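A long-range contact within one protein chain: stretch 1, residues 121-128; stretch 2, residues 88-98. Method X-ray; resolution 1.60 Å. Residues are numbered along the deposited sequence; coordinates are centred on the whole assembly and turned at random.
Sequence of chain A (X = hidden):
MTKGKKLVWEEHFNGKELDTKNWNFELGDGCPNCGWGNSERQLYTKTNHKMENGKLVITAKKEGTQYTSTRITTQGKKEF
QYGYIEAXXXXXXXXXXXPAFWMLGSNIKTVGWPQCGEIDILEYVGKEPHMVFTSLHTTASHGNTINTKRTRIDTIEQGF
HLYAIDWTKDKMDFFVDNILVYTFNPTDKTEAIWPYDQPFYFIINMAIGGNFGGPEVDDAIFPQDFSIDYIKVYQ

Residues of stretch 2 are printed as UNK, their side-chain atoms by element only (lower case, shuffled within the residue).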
# COMPACT_ATOMS: atom_id res chain seq x y z
N ILE A 121 -3.69 -6.48 -13.29
CA ILE A 121 -3.11 -5.32 -12.62
C ILE A 121 -4.12 -4.56 -11.76
O ILE A 121 -3.86 -4.28 -10.58
CB ILE A 121 -2.49 -4.37 -13.67
CG1 ILE A 121 -1.48 -5.13 -14.54
CG2 ILE A 121 -1.85 -3.16 -12.97
CD1 ILE A 121 -0.94 -4.31 -15.73
N LEU A 122 -5.26 -4.20 -12.35
CA LEU A 122 -6.40 -3.67 -11.61
C LEU A 122 -7.46 -4.75 -11.64
O LEU A 122 -7.92 -5.12 -12.71
CB LEU A 122 -6.93 -2.36 -12.22
CG LEU A 122 -8.12 -1.61 -11.58
CD1 LEU A 122 -8.20 -0.25 -12.22
CD2 LEU A 122 -9.49 -2.30 -11.69
N GLU A 123 -7.82 -5.28 -10.48
CA GLU A 123 -8.90 -6.27 -10.39
C GLU A 123 -9.72 -5.99 -9.14
O GLU A 123 -9.17 -5.95 -8.03
CB GLU A 123 -8.38 -7.69 -10.32
CG GLU A 123 -7.49 -8.09 -11.45
CD GLU A 123 -8.25 -8.36 -12.73
OE1 GLU A 123 -9.49 -8.58 -12.68
OE2 GLU A 123 -7.60 -8.37 -13.80
N TYR A 124 -11.02 -5.81 -9.32
CA TYR A 124 -11.92 -5.49 -8.22
C TYR A 124 -13.24 -6.16 -8.49
O TYR A 124 -13.70 -6.14 -9.63
CB TYR A 124 -12.09 -3.98 -8.09
CG TYR A 124 -13.12 -3.49 -7.11
CD1 TYR A 124 -14.37 -3.06 -7.57
CD2 TYR A 124 -12.85 -3.38 -5.75
CE1 TYR A 124 -15.32 -2.56 -6.67
CE2 TYR A 124 -13.78 -2.89 -4.86
CZ TYR A 124 -15.02 -2.48 -5.34
OH TYR A 124 -15.95 -2.00 -4.46
N VAL A 125 -13.82 -6.79 -7.48
CA VAL A 125 -15.18 -7.29 -7.65
C VAL A 125 -16.03 -6.58 -6.62
O VAL A 125 -15.73 -6.62 -5.42
CB VAL A 125 -15.28 -8.82 -7.54
CG1 VAL A 125 -14.62 -9.47 -8.74
CG2 VAL A 125 -14.65 -9.34 -6.24
N GLY A 126 -17.08 -5.92 -7.08
CA GLY A 126 -17.90 -5.10 -6.21
C GLY A 126 -18.57 -5.87 -5.08
O GLY A 126 -19.00 -5.27 -4.09
N LYS A 127 -18.69 -7.19 -5.24
CA LYS A 127 -19.25 -8.03 -4.19
C LYS A 127 -18.32 -8.14 -2.98
O LYS A 127 -18.74 -8.60 -1.91
CB LYS A 127 -19.58 -9.42 -4.71
CG LYS A 127 -18.36 -10.22 -5.16
CD LYS A 127 -18.71 -11.65 -5.48
CE LYS A 127 -17.49 -12.44 -5.90
NZ LYS A 127 -17.81 -13.87 -6.24
N GLU A 128 -17.07 -7.74 -3.16
CA GLU A 128 -16.09 -7.71 -2.06
C GLU A 128 -15.47 -6.33 -1.94
O GLU A 128 -14.36 -6.09 -2.43
CB GLU A 128 -14.98 -8.74 -2.28
CG GLU A 128 -15.41 -10.20 -2.24
CD GLU A 128 -14.22 -11.13 -2.32
OE1 GLU A 128 -13.19 -10.83 -1.66
OE2 GLU A 128 -14.30 -12.16 -3.03
N UNK A 88 -4.25 4.99 -13.87
CA UNK A 88 -4.95 5.76 -12.85
C UNK A 88 -6.43 5.60 -13.12
O UNK A 88 -6.88 5.87 -14.24
c UNK A 88 -4.62 9.48 -11.79
n UNK A 88 -6.76 11.33 -11.99
c UNK A 88 -4.52 7.23 -12.88
c UNK A 88 -6.22 11.09 -10.81
n UNK A 88 -5.22 10.22 -10.69
n UNK A 88 -6.69 11.71 -9.74
c UNK A 88 -5.22 8.08 -11.86
N UNK A 89 -7.19 5.11 -12.14
CA UNK A 89 -8.58 4.78 -12.41
C UNK A 89 -9.47 4.92 -11.19
O UNK A 89 -9.01 4.91 -10.05
c UNK A 89 -8.69 3.37 -12.96
N UNK A 90 -10.77 5.07 -11.47
CA UNK A 90 -11.81 5.16 -10.44
C UNK A 90 -12.80 4.02 -10.65
O UNK A 90 -13.22 3.76 -11.79
n UNK A 90 -16.32 7.60 -8.45
c UNK A 90 -15.13 8.49 -8.49
c UNK A 90 -13.64 6.74 -9.53
c UNK A 90 -14.17 8.16 -9.62
c UNK A 90 -12.49 6.53 -10.50
N UNK A 91 -13.15 3.31 -9.57
CA UNK A 91 -13.92 2.07 -9.66
C UNK A 91 -15.42 2.27 -9.73
O UNK A 91 -15.94 3.23 -9.15
c UNK A 91 -11.85 -0.26 -9.42
c UNK A 91 -12.18 0.71 -8.29
c UNK A 91 -11.99 0.06 -6.92
c UNK A 91 -13.62 1.19 -8.45
N UNK A 92 -16.12 1.35 -10.42
CA UNK A 92 -17.56 1.19 -10.24
C UNK A 92 -17.79 0.49 -8.92
O UNK A 92 -16.85 -0.11 -8.39
c UNK A 92 -17.98 0.30 -11.41
c UNK A 92 -15.56 0.27 -11.26
c UNK A 92 -16.78 -0.61 -11.55
N UNK A 93 -19.01 0.53 -8.39
CA UNK A 93 -19.26 -0.12 -7.11
C UNK A 93 -20.54 -0.93 -7.16
O UNK A 93 -21.46 -0.61 -7.92
c UNK A 93 -19.35 0.90 -5.96
c UNK A 93 -18.02 1.62 -5.79
c UNK A 93 -20.43 1.92 -6.25
N UNK A 94 -20.59 -2.00 -6.37
CA UNK A 94 -21.82 -2.75 -6.21
C UNK A 94 -21.68 -4.22 -6.51
O UNK A 94 -20.78 -4.65 -7.25
N UNK A 95 -22.58 -5.02 -5.94
CA UNK A 95 -22.48 -6.46 -6.08
C UNK A 95 -22.73 -6.92 -7.52
O UNK A 95 -23.79 -6.65 -8.09
c UNK A 95 -23.39 -8.67 -5.19
n UNK A 95 -26.79 -9.97 -4.01
c UNK A 95 -24.40 -9.31 -4.24
c UNK A 95 -25.82 -9.03 -4.66
c UNK A 95 -23.47 -7.15 -5.14
N UNK A 96 -21.75 -7.61 -8.09
CA UNK A 96 -21.86 -8.16 -9.42
C UNK A 96 -20.94 -7.50 -10.44
O UNK A 96 -20.68 -8.08 -11.49
N UNK A 97 -20.44 -6.31 -10.13
CA UNK A 97 -19.58 -5.60 -11.07
C UNK A 97 -18.12 -6.10 -10.98
O UNK A 97 -17.65 -6.48 -9.91
c UNK A 97 -19.53 -3.30 -12.13
c UNK A 97 -19.66 -4.06 -10.82
c UNK A 97 -20.69 -3.56 -13.06
c UNK A 97 -18.70 -3.58 -9.75
N UNK A 98 -17.45 -6.16 -12.13
CA UNK A 98 -16.06 -6.61 -12.17
C UNK A 98 -15.24 -5.84 -13.21
O UNK A 98 -15.07 -6.29 -14.37
c UNK A 98 -15.98 -8.12 -12.45
c UNK A 98 -14.08 -11.98 -14.30
c UNK A 98 -12.73 -9.94 -13.08
c UNK A 98 -13.40 -8.03 -12.14
c UNK A 98 -14.14 -9.87 -13.18
c UNK A 98 -14.82 -10.91 -13.81
c UNK A 98 -11.99 -11.01 -13.59
c UNK A 98 -12.69 -12.02 -14.19
c UNK A 98 -14.55 -8.64 -12.57
n UNK A 98 -12.30 -8.80 -12.45
O HOH W 1 -18.64 -2.60 -4.23
O HOH W 2 -18.91 -8.23 -8.00

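Position 88 carries three carbons, a nitrogen, then a carbon bearing two more nitrogens, a guanidinium on an extended chain; it points away from stretch 1 and touches nothing there. It is R88. At 89 a single carbon points toward stretch 1, its CB 3.7 Å from L122 CD1, so the strand's alternation turns a small apolar group inward: A89. Position 90 swings away again, four carbons in a row ending in nitrogen, without contact: K90.

Position 91 has four carbons forked at the second, pointing toward stretch 1. One branch end lies over a face of the Y124 ring; the other is close to L122. This is L91: CD1 lies 3.8 Å from the centroid of the Y124 ring, and L91 CD2 is 3.9 Å from L122 CD2. At 92 three carbons close onto the backbone nitrogen, and the backbone O approaches Y124 without a polar partner. This is P92, its O 3.4 Å from Y124 CE1. Position 93 has one carbon carrying two more and only brushes the tyrosine: V93, with CG1 4.4 Å from Y124 OH.

Position 94 has no side-chain atoms and phi/psi of 126/156, where a CB would jam against the preceding carbonyl; its O lies against G126. It is G94. G94 O sits 3.1 Å from G126 CA, and a CB on G126 would clash with that oxygen, so the two backbones pack directly. Position 95, four carbons ending in nitrogen, leads its end away while its stem packs beside K127: K95, CG 3.9 Å from K127 CB. Position 96 is again bare, at phi/psi 113/-18, which by itself calls for glycine: G96.

Position 97 has four carbons forked at the first, one arm two carbons long, and its backbone O accepts from G126 N. It is I97; the G126 N to I97 O bond is 2.9 Å at 169°. At 98 one carbon leads to fused five- and six-membered rings holding eight carbons and one nitrogen; the nitrogen reaches the E123 carboxylate, and V125 lies over a ring face. This is W98. W98 NE1 donates to E123 OE1 at 2.8 Å, while V125 CG1 is 4.1 Å from the centroid of the W98 five-membered ring.

The contact joins an apolar patch to a backbone clasp. L122 and Y124 receive A89 and L91; farther along, two turns meet closely, bridged by two waters. The design rule is plain: apolar side chains fill one end, the missing side chain of G126 permits close approach, G94 and G96 allow the turn's backbone angles, and the indole N-H of W98 is paired with the E123 carboxylate.

Stretch 2 (88-98) RAKLPVGKGIW
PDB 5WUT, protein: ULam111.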